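Local coordinates for LasR-specific antiactivator QslA domain-containing protein (Pseudomonas aeruginosa, PDB 4NG2) that probably acts as an antiactivator of the quorum-sensing regulator LasR, binding it and so restraining quorum-sensing gene expression, at residues Asp21-Ile24 and Glu25-Lys28; Gln73-Thr76 and Ala77-Gly81; Asp83-Thr87 and Pro88-Thr92; Val96-Leu99 and Thr100-Gln104. All coordinates share one frame; numbering follows the deposited sequence.

Interaction 1: residues Asp21-Ile24 and Glu25-Lys28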
loop_
_atom_site.group_PDB
_atom_site.type_symbol
_atom_site.label_atom_id
_atom_site.label_comp_id
_atom_site.label_asym_id
_atom_site.label_seq_id
_atom_site.Cartn_x
_atom_site.Cartn_y
_atom_site.Cartn_z
ATOM N N ASP E 21 -20.315 1.569 7.232
ATOM C CA ASP E 21 -20.517 0.668 8.379
ATOM C C ASP E 21 -21.144 -0.649 7.962
ATOM O O ASP E 21 -20.976 -1.666 8.625
ATOM C CB ASP E 21 -21.405 1.315 9.453
ATOM C CG ASP E 21 -20.728 2.485 10.147
ATOM O OD1 ASP E 21 -19.496 2.417 10.350
ATOM O OD2 ASP E 21 -21.422 3.472 10.485
ATOM N N ALA E 22 -21.887 -0.622 6.866
ATOM C CA ALA E 22 -22.617 -1.793 6.430
ATOM C C ALA E 22 -21.654 -2.740 5.762
ATOM O O ALA E 22 -21.889 -3.946 5.739
ATOM C CB ALA E 22 -23.717 -1.406 5.468
ATOM N N ILE E 23 -20.578 -2.187 5.204
ATOM C CA ILE E 23 -19.514 -3.009 4.629
ATOM C C ILE E 23 -18.699 -3.681 5.746
ATOM O O ILE E 23 -18.361 -4.855 5.648
ATOM C CB ILE E 23 -18.574 -2.203 3.705
ATOM C CG1 ILE E 23 -19.322 -1.716 2.446
ATOM C CG2 ILE E 23 -17.386 -3.051 3.317
ATOM C CD1 ILE E 23 -20.009 -2.826 1.653
ATOM N N ILE E 24 -18.410 -2.932 6.808
ATOM C CA ILE E 24 -17.843 -3.515 8.021
ATOM C C ILE E 24 -18.704 -4.636 8.632
ATOM O O ILE E 24 -18.168 -5.668 9.035
ATOM C CB ILE E 24 -17.572 -2.452 9.088
ATOM C CG1 ILE E 24 -16.689 -1.327 8.530
ATOM C CG2 ILE E 24 -16.925 -3.088 10.302
ATOM C CD1 ILE E 24 -15.259 -1.719 8.276
ATOM N N GLU E 25 -20.024 -4.457 8.692
ATOM C CA GLU E 25 -20.903 -5.465 9.314
ATOM C C GLU E 25 -20.874 -6.864 8.663
ATOM O O GLU E 25 -20.708 -7.860 9.366
ATOM C CB GLU E 25 -22.338 -4.946 9.471
ATOM C CG GLU E 25 -22.769 -4.748 10.928
ATOM C CD GLU E 25 -23.648 -5.878 11.446
ATOM O OE1 GLU E 25 -23.481 -7.024 10.981
ATOM O OE2 GLU E 25 -24.517 -5.612 12.312
ATOM N N ARG E 26 -21.052 -6.958 7.345
ATOM C CA ARG E 26 -20.623 -8.178 6.660
ATOM C C ARG E 26 -19.115 -8.055 6.802
ATOM O O ARG E 26 -18.627 -6.963 7.066
ATOM C CB ARG E 26 -21.072 -8.238 5.184
ATOM C CG ARG E 26 -20.381 -7.254 4.215
ATOM C CD ARG E 26 -20.421 -7.712 2.726
ATOM N NE ARG E 26 -21.713 -7.506 2.055
ATOM C CZ ARG E 26 -21.926 -6.666 1.038
ATOM N NH1 ARG E 26 -20.936 -5.930 0.547
ATOM N NH2 ARG E 26 -23.140 -6.556 0.510
ATOM N N TYR E 27 -18.365 -9.136 6.674
ATOM C CA TYR E 27 -16.925 -9.057 7.003
ATOM C C TYR E 27 -16.714 -8.900 8.513
ATOM O O TYR E 27 -15.630 -8.528 8.960
ATOM C CB TYR E 27 -16.198 -7.906 6.251
ATOM C CG TYR E 27 -16.364 -7.950 4.748
ATOM C CD1 TYR E 27 -16.514 -9.162 4.091
ATOM C CD2 TYR E 27 -16.406 -6.782 3.990
ATOM C CE1 TYR E 27 -16.687 -9.231 2.728
ATOM C CE2 TYR E 27 -16.585 -6.833 2.613
ATOM C CZ TYR E 27 -16.725 -8.068 1.983
ATOM O OH TYR E 27 -16.906 -8.168 0.611
ATOM N N LYS E 28 -17.760 -9.163 9.292
ATOM C CA LYS E 28 -17.651 -9.129 10.747
ATOM C C LYS E 28 -16.434 -9.942 11.170
ATOM O O LYS E 28 -15.553 -9.459 11.875
ATOM C CB LYS E 28 -18.910 -9.732 11.384
ATOM C CG LYS E 28 -19.841 -8.739 12.079
ATOM C CD LYS E 28 -20.929 -9.466 12.874
ATOM C CE LYS E 28 -21.879 -10.253 11.969
ATOM N NZ LYS E 28 -23.268 -9.663 11.918
#
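Ile-23 lies alongside Tyr-27, the two side chains pointing the same way, and its CG2 branch reaches the CD2 corner of the phenol ring at 3.9 Å. The other branch serves a second neighbour: with CG1 beside the backbone N and anti to the carbonyl carbon (chi1 -66°), CD1 runs out next to Arg-26, whose guanidinium it meets obliquely. That arginine's CD sits over one face of the Tyr-27 ring, 3.8 Å above the plane and displaced toward the rim. All this happens where helix 19-25 ends. Glu-25 N still gives a helical bond to Asp-21 O (2.9 Å), but Arg-26 leaves helical backbone angles, and Glu-25 to Lys-28 are modelled as a type II beta turn, though its central peptide, with Arg-26 O crowded against other carbonyls, is doubtful. The turn brings Lys-28 back beside Glu-25, and NZ bonds OE1 in a 2.8 Å salt bridge, on the syn side of the carboxylate. Asp-21 OD2 is bonded to Thr-18 OG1. The chain of another protein takes weak backbone hydrogen bonds with Tyr-27 OH and Arg-26 NH1, and its backbone packs on Ile-23. The chemistry thus divides: an ion pair straps the turn, while the Ile-23 branches, the arginine CD and the tyrosine ring make a largely apolar surface with polar tips, the face that meets the partner protein.

Interaction 2: residues Gln73-Thr76 and Ala77-Gly81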
loop_
_atom_site.group_PDB
_atom_site.type_symbol
_atom_site.label_atom_id
_atom_site.label_comp_id
_atom_site.label_asym_id
_atom_site.label_seq_id
_atom_site.Cartn_x
_atom_site.Cartn_y
_atom_site.Cartn_z
ATOM N N GLN E 73 18.885 -5.762 17.460
ATOM C CA GLN E 73 18.745 -6.826 16.454
ATOM C C GLN E 73 17.346 -6.893 15.820
ATOM O O GLN E 73 16.726 -7.963 15.806
ATOM C CB GLN E 73 19.094 -8.187 17.078
ATOM C CG GLN E 73 20.583 -8.551 17.036
ATOM C CD GLN E 73 20.926 -9.569 15.937
ATOM O OE1 GLN E 73 21.993 -9.514 15.314
ATOM N NE2 GLN E 73 20.018 -10.509 15.708
ATOM N N LEU E 74 16.856 -5.766 15.292
ATOM C CA LEU E 74 15.449 -5.639 14.864
ATOM C C LEU E 74 15.021 -6.517 13.670
ATOM O O LEU E 74 13.928 -7.111 13.676
ATOM C CB LEU E 74 15.104 -4.175 14.564
ATOM C CG LEU E 74 13.625 -3.871 14.293
ATOM C CD1 LEU E 74 12.759 -4.090 15.538
ATOM C CD2 LEU E 74 13.429 -2.460 13.759
ATOM N N TRP E 75 15.860 -6.586 12.640
ATOM C CA TRP E 75 15.517 -7.392 11.465
ATOM C C TRP E 75 15.381 -8.868 11.802
ATOM O O TRP E 75 14.558 -9.573 11.219
ATOM C CB TRP E 75 16.553 -7.222 10.365
ATOM C CG TRP E 75 16.441 -8.237 9.254
ATOM C CD1 TRP E 75 17.303 -9.259 8.994
ATOM C CD2 TRP E 75 15.423 -8.306 8.246
ATOM N NE1 TRP E 75 16.886 -9.960 7.892
ATOM C CE2 TRP E 75 15.736 -9.400 7.414
ATOM C CE3 TRP E 75 14.276 -7.551 7.970
ATOM C CZ2 TRP E 75 14.948 -9.760 6.326
ATOM C CZ3 TRP E 75 13.489 -7.909 6.887
ATOM C CH2 TRP E 75 13.832 -9.006 6.077
ATOM N N THR E 76 16.193 -9.330 12.740
ATOM C CA THR E 76 16.162 -10.721 13.155
ATOM C C THR E 76 14.852 -11.092 13.813
ATOM O O THR E 76 14.346 -12.181 13.594
ATOM C CB THR E 76 17.257 -11.020 14.164
ATOM O OG1 THR E 76 18.528 -10.949 13.511
ATOM C CG2 THR E 76 17.058 -12.412 14.745
ATOM N N ALA E 77 14.299 -10.208 14.629
ATOM C CA ALA E 77 13.053 -10.547 15.307
ATOM C C ALA E 77 11.939 -10.603 14.302
ATOM O O ALA E 77 11.016 -11.414 14.398
ATOM C CB ALA E 77 12.720 -9.535 16.392
ATOM N N PHE E 78 12.023 -9.713 13.335
ATOM C CA PHE E 78 11.023 -9.644 12.291
ATOM C C PHE E 78 11.155 -10.871 11.373
ATOM O O PHE E 78 10.173 -11.565 11.119
ATOM C CB PHE E 78 11.202 -8.315 11.551
ATOM C CG PHE E 78 10.331 -8.154 10.378
ATOM C CD1 PHE E 78 9.039 -7.700 10.520
ATOM C CD2 PHE E 78 10.806 -8.443 9.118
ATOM C CE1 PHE E 78 8.218 -7.539 9.405
ATOM C CE2 PHE E 78 10.005 -8.284 8.008
ATOM C CZ PHE E 78 8.711 -7.835 8.146
ATOM N N ALA E 79 12.373 -11.168 10.925
ATOM C CA ALA E 79 12.603 -12.301 10.036
ATOM C C ALA E 79 12.252 -13.610 10.686
ATOM O O ALA E 79 11.604 -14.461 10.056
ATOM C CB ALA E 79 14.035 -12.346 9.550
ATOM N N PHE E 80 12.651 -13.796 11.940
ATOM C CA PHE E 80 12.314 -15.064 12.585
ATOM C C PHE E 80 10.843 -15.191 12.909
ATOM O O PHE E 80 10.274 -16.269 12.777
ATOM C CB PHE E 80 13.206 -15.359 13.793
ATOM C CG PHE E 80 14.505 -15.989 13.409
ATOM C CD1 PHE E 80 15.589 -15.198 13.025
ATOM C CD2 PHE E 80 14.627 -17.367 13.347
ATOM C CE1 PHE E 80 16.795 -15.762 12.639
ATOM C CE2 PHE E 80 15.842 -17.947 12.949
ATOM C CZ PHE E 80 16.925 -17.132 12.596
ATOM N N GLY E 81 10.217 -14.083 13.296
ATOM C CA GLY E 81 8.790 -14.090 13.575
ATOM C C GLY E 81 7.909 -14.380 12.371
ATOM O O GLY E 81 6.990 -15.197 12.461
#
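Gln-73 is the N-cap residue, sitting right before helix 74-83, and from here the chain winds into a regular alpha-helix whose side chains meet one turn on. Leu-74 sends its carbonyl O to Phe-78 N at 3.2 Å, the first i to i+4 bond of this stretch, while its side chain turns to the interior against Trp-65, Phe-98 and Leu-102. Trp-75 comes next and makes the aromatic part of the contact. Its CG stands anti to the backbone N (chi1 167°), which lays the indole along the helix toward the following turn. There Ala-79 CB rests over one face in a CH-pi contact, 4.2 Å from the centroid of the five-membered ring and 21° off the normal. The six-membered ring meets Phe-78 obliquely, with planes 37° apart and CZ3 only 3.5 Å from Phe-78 CD2, so the two aromatic groups are in firm contact without a regular stack. Around them the second subunit closes in: its Glu-95 packs on Trp-75, its Leu-99 on Phe-78, and its Gln-103 OE1 takes the Leu-74 N-H. Thr-76 ends the segment on the more exposed flank. Its side chain runs beside that of Phe-80, and CG2 reaches the ring's CD1 at 3.6 Å. The carbonyl O of Thr-76 accepts from Phe-80 N at 2.9 Å and also lies in the plane of the phenyl ring, at its edge, 3.3 Å from CD1.

Interaction 3: residues Asp83-Thr87 and Pro88-Thr92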
loop_
_atom_site.group_PDB
_atom_site.type_symbol
_atom_site.label_atom_id
_atom_site.label_comp_id
_atom_site.label_asym_id
_atom_site.label_seq_id
_atom_site.Cartn_x
_atom_site.Cartn_y
_atom_site.Cartn_z
ATOM N N ASP E 83 8.799 -15.872 9.572
ATOM C CA ASP E 83 9.138 -17.225 9.134
ATOM C C ASP E 83 8.377 -18.309 9.920
ATOM O O ASP E 83 8.235 -19.433 9.450
ATOM C CB ASP E 83 10.656 -17.441 9.243
ATOM C CG ASP E 83 11.094 -18.820 8.787
ATOM O OD1 ASP E 83 11.119 -19.066 7.555
ATOM O OD2 ASP E 83 11.438 -19.650 9.661
ATOM N N SER E 84 7.865 -17.984 11.099
ATOM C CA SER E 84 7.165 -19.007 11.871
ATOM C C SER E 84 5.713 -19.135 11.427
ATOM O O SER E 84 4.992 -20.030 11.871
ATOM C CB SER E 84 7.260 -18.730 13.365
ATOM O OG SER E 84 6.685 -17.482 13.675
ATOM N N LEU E 85 5.297 -18.249 10.523
ATOM C CA LEU E 85 3.941 -18.297 9.974
ATOM C C LEU E 85 3.930 -18.912 8.581
ATOM O O LEU E 85 4.727 -18.549 7.718
ATOM C CB LEU E 85 3.311 -16.902 9.980
ATOM C CG LEU E 85 3.165 -16.367 11.402
ATOM C CD1 LEU E 85 3.119 -14.862 11.440
ATOM C CD2 LEU E 85 1.939 -16.967 12.026
ATOM N N PRO E 86 3.018 -19.852 8.350
ATOM C CA PRO E 86 3.153 -20.686 7.147
ATOM C C PRO E 86 2.468 -20.179 5.861
ATOM O O PRO E 86 2.893 -20.577 4.784
ATOM C CB PRO E 86 2.561 -22.026 7.602
ATOM C CG PRO E 86 1.530 -21.654 8.634
ATOM C CD PRO E 86 1.978 -20.346 9.272
ATOM N N THR E 87 1.447 -19.332 5.950
ATOM C CA THR E 87 0.804 -18.800 4.731
ATOM C C THR E 87 1.163 -17.335 4.434
ATOM O O THR E 87 1.292 -16.514 5.351
ATOM C CB THR E 87 -0.740 -18.895 4.811
ATOM O OG1 THR E 87 -1.210 -18.107 5.917
ATOM C CG2 THR E 87 -1.195 -20.338 5.004
ATOM N N PRO E 88 1.313 -16.998 3.147
ATOM C CA PRO E 88 1.534 -15.617 2.723
ATOM C C PRO E 88 0.609 -14.679 3.474
ATOM O O PRO E 88 1.028 -13.621 3.929
ATOM C CB PRO E 88 1.123 -15.631 1.244
ATOM C CG PRO E 88 0.847 -17.098 0.890
ATOM C CD PRO E 88 1.344 -17.930 2.007
ATOM N N MET E 89 -0.647 -15.072 3.602
ATOM C CA MET E 89 -1.654 -14.223 4.226
ATOM C C MET E 89 -1.376 -13.967 5.725
ATOM O O MET E 89 -1.664 -12.891 6.260
ATOM C CB MET E 89 -3.047 -14.819 4.012
ATOM C CG MET E 89 -4.123 -13.782 3.884
ATOM S SD MET E 89 -4.383 -13.247 2.196
ATOM C CE MET E 89 -5.381 -14.590 1.608
ATOM N N GLN E 90 -0.797 -14.939 6.412
ATOM C CA GLN E 90 -0.440 -14.694 7.792
ATOM C C GLN E 90 0.833 -13.893 7.878
ATOM O O GLN E 90 0.980 -13.059 8.757
ATOM C CB GLN E 90 -0.270 -15.998 8.544
ATOM C CG GLN E 90 -1.558 -16.698 8.804
ATOM C CD GLN E 90 -1.304 -17.986 9.530
ATOM O OE1 GLN E 90 -0.913 -18.993 8.917
ATOM N NE2 GLN E 90 -1.485 -17.965 10.861
ATOM N N LYS E 91 1.768 -14.161 6.977
ATOM C CA LYS E 91 3.020 -13.430 7.006
ATOM C C LYS E 91 2.708 -11.945 6.908
ATOM O O LYS E 91 3.288 -11.131 7.626
ATOM C CB LYS E 91 3.959 -13.863 5.873
ATOM C CG LYS E 91 4.528 -15.266 6.006
ATOM C CD LYS E 91 5.294 -15.674 4.728
ATOM C CE LYS E 91 5.690 -17.160 4.747
ATOM N NZ LYS E 91 6.487 -17.514 5.939
ATOM N N THR E 92 1.784 -11.574 6.033
ATOM C CA THR E 92 1.558 -10.155 5.835
ATOM C C THR E 92 0.742 -9.580 6.981
ATOM O O THR E 92 0.841 -8.399 7.265
ATOM C CB THR E 92 0.943 -9.816 4.450
ATOM O OG1 THR E 92 -0.283 -10.524 4.263
ATOM C CG2 THR E 92 1.892 -10.206 3.354
#
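Thr-87 and Gln-90 grip each other closely, whereas Asp-83, exposed at the start of the stretch, meets Lys-91 only at long range. On the tight side Thr-87 OG1 accepts from Gln-90 N at 3.2 Å and donates to Gln-90 OE1 at 3.1 Å, the latter in the carbonyl plane, on a lone pair. It can do both because chi1 of 62° sets OG1 between the backbone N and the carbonyl carbon. Pro-86 adds its CD, 3.2 Å from the same OE1, and Leu-85 crosses the glutamine side chain at about a right angle, CD2 lying 3.8 Å from NE2. This is an N-cap: Thr-87 precedes helix 88-107, its side chain covers the N-H of Gln-90, and its carbonyl O takes Lys-91 N at 2.9 Å to begin the helical bonding. The glutamine also packs on Ala-54 of helix 52-66, and Leu-85 on Lys-57. A single firm tie spans the turn as well. Lys-91 stretches back, bends at its last torsion (chi4 -56°) and places NZ 2.7 Å from Leu-85 O, nearly in line with the C=O bond. The loose side is left to Asp-83, which, though of opposite charge, keeps OD1 5.1 Å from that NZ, too far for a salt bridge.

Interaction 4: residues Val96-Leu99 and Thr100-Gln104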
loop_
_atom_site.group_PDB
_atom_site.type_symbol
_atom_site.label_atom_id
_atom_site.label_comp_id
_atom_site.label_asym_id
_atom_site.label_seq_id
_atom_site.Cartn_x
_atom_site.Cartn_y
_atom_site.Cartn_z
ATOM N N VAL E 96 2.208 -6.350 9.006
ATOM C CA VAL E 96 1.387 -5.179 9.250
ATOM C C VAL E 96 1.320 -4.904 10.761
ATOM O O VAL E 96 1.544 -3.782 11.190
ATOM C CB VAL E 96 -0.029 -5.295 8.599
ATOM C CG1 VAL E 96 -0.940 -4.171 9.068
ATOM C CG2 VAL E 96 0.078 -5.242 7.092
ATOM N N ALA E 97 1.071 -5.932 11.568
ATOM C CA ALA E 97 0.960 -5.737 13.018
ATOM C C ALA E 97 2.269 -5.243 13.630
ATOM O O ALA E 97 2.290 -4.251 14.349
ATOM C CB ALA E 97 0.508 -7.012 13.700
ATOM N N PHE E 98 3.357 -5.940 13.315
ATOM C CA PHE E 98 4.693 -5.654 13.853
ATOM C C PHE E 98 5.128 -4.223 13.515
ATOM O O PHE E 98 5.725 -3.512 14.341
ATOM C CB PHE E 98 5.656 -6.690 13.268
ATOM C CG PHE E 98 7.087 -6.532 13.665
ATOM C CD1 PHE E 98 7.871 -5.544 13.104
ATOM C CD2 PHE E 98 7.680 -7.434 14.551
ATOM C CE1 PHE E 98 9.224 -5.421 13.458
ATOM C CE2 PHE E 98 9.028 -7.329 14.906
ATOM C CZ PHE E 98 9.804 -6.329 14.359
ATOM N N LEU E 99 4.825 -3.794 12.295
ATOM C CA LEU E 99 5.234 -2.467 11.852
ATOM C C LEU E 99 4.346 -1.386 12.463
ATOM O O LEU E 99 4.829 -0.334 12.844
ATOM C CB LEU E 99 5.288 -2.397 10.323
ATOM C CG LEU E 99 6.590 -3.017 9.786
ATOM C CD1 LEU E 99 6.470 -3.545 8.361
ATOM C CD2 LEU E 99 7.724 -2.017 9.878
ATOM N N THR E 100 3.057 -1.666 12.596
ATOM C CA THR E 100 2.154 -0.744 13.270
ATOM C C THR E 100 2.588 -0.507 14.712
ATOM O O THR E 100 2.530 0.623 15.218
ATOM C CB THR E 100 0.727 -1.256 13.258
ATOM O OG1 THR E 100 0.247 -1.250 11.912
ATOM C CG2 THR E 100 -0.161 -0.365 14.095
ATOM N N ARG E 101 3.035 -1.578 15.362
ATOM C CA ARG E 101 3.587 -1.482 16.706
ATOM C C ARG E 101 4.871 -0.652 16.740
ATOM O O ARG E 101 5.100 0.081 17.699
ATOM C CB ARG E 101 3.804 -2.867 17.326
ATOM C CG ARG E 101 4.101 -2.798 18.815
ATOM C CD ARG E 101 3.169 -1.800 19.505
ATOM N NE ARG E 101 3.509 -1.567 20.909
ATOM C CZ ARG E 101 4.245 -0.548 21.356
ATOM N NH1 ARG E 101 4.738 0.353 20.517
ATOM N NH2 ARG E 101 4.496 -0.429 22.654
ATOM N N LEU E 102 5.703 -0.749 15.704
ATOM C CA LEU E 102 6.896 0.108 15.633
ATOM C C LEU E 102 6.548 1.547 15.212
ATOM O O LEU E 102 7.429 2.422 15.139
ATOM C CB LEU E 102 7.942 -0.440 14.663
ATOM C CG LEU E 102 8.535 -1.840 14.783
ATOM C CD1 LEU E 102 9.760 -1.910 13.898
ATOM C CD2 LEU E 102 8.908 -2.163 16.211
ATOM N N GLN E 103 5.277 1.782 14.896
ATOM C CA GLN E 103 4.816 3.113 14.530
ATOM C C GLN E 103 4.273 3.766 15.794
ATOM O O GLN E 103 4.723 4.843 16.199
ATOM C CB GLN E 103 3.723 3.018 13.475
ATOM C CG GLN E 103 2.786 4.217 13.408
ATOM C CD GLN E 103 1.976 4.221 12.132
ATOM O OE1 GLN E 103 2.498 4.543 11.057
ATOM N NE2 GLN E 103 0.702 3.843 12.229
ATOM N N GLN E 104 3.312 3.084 16.416
ATOM C CA GLN E 104 2.804 3.474 17.718
ATOM C C GLN E 104 3.912 4.009 18.624
ATOM O O GLN E 104 3.688 4.974 19.344
ATOM C CB GLN E 104 2.095 2.300 18.394
ATOM C CG GLN E 104 0.619 2.150 18.039
ATOM C CD GLN E 104 0.075 0.787 18.448
ATOM O OE1 GLN E 104 0.841 -0.144 18.731
ATOM N NE2 GLN E 104 -1.249 0.657 18.479
#
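This is a buried contact between successive turns of one helix, 88-107, close to the middle of the chain. Val-96 O takes two bonds from Thr-100: the backbone N comes in at 3.0 Å and the hydroxyl OG1 at 2.9 Å, from opposite faces of the carbonyl plane, the hydroxyl 37° out of it. Thr-100 can do this because OG1 stands anti to its own carbonyl carbon and beside the backbone N (chi1 -67°), which folds the hydroxyl back along the helix. Its polar group is thereby satisfied inside the helix, while the side chain also packs on Ile-34. On another side of the helix, Phe-98 and Leu-102 supply the apolar half: CE1 of the ring lies 3.6 Å from Leu-102 CD1, an oblique approach, and the leucine's CG also sits 3.3 Å from Phe-98 O. The same phenyl ring meets Phe-78 edge-to-face. Ala-97 packs on Val-59 of helix 52-66, and Val-96 on Trp-75 of the second subunit. The hydroxyl bond to the carbonyl four residues earlier is a familiar way for a buried helical threonine to satisfy its OG1, here in a helix packed on helices 52-66 and 74-83 and on the second subunit.

In the fold
Interactions 2 and 4 are the closest pair, their centres about 13 Å apart, and they touch directly: Phe-78 CD1 comes within 3.6 Å of Phe-98 CD1, and Leu-74 CD2 within 3.7 Å of Leu-102 CD1. Both also reach the second subunit, so the packing of helices 74-83 and 88-107 continues into the dimer interface. Interaction 3 is the turn that joins these two helices and starts the second of them, about 16 Å from interaction 4 between centres. Interaction 1 stands apart near the N-terminus, about 34 Å from interaction 2 between centres and on the opposite side of the chain's centre; it and interaction 3 both touch the chain of another protein.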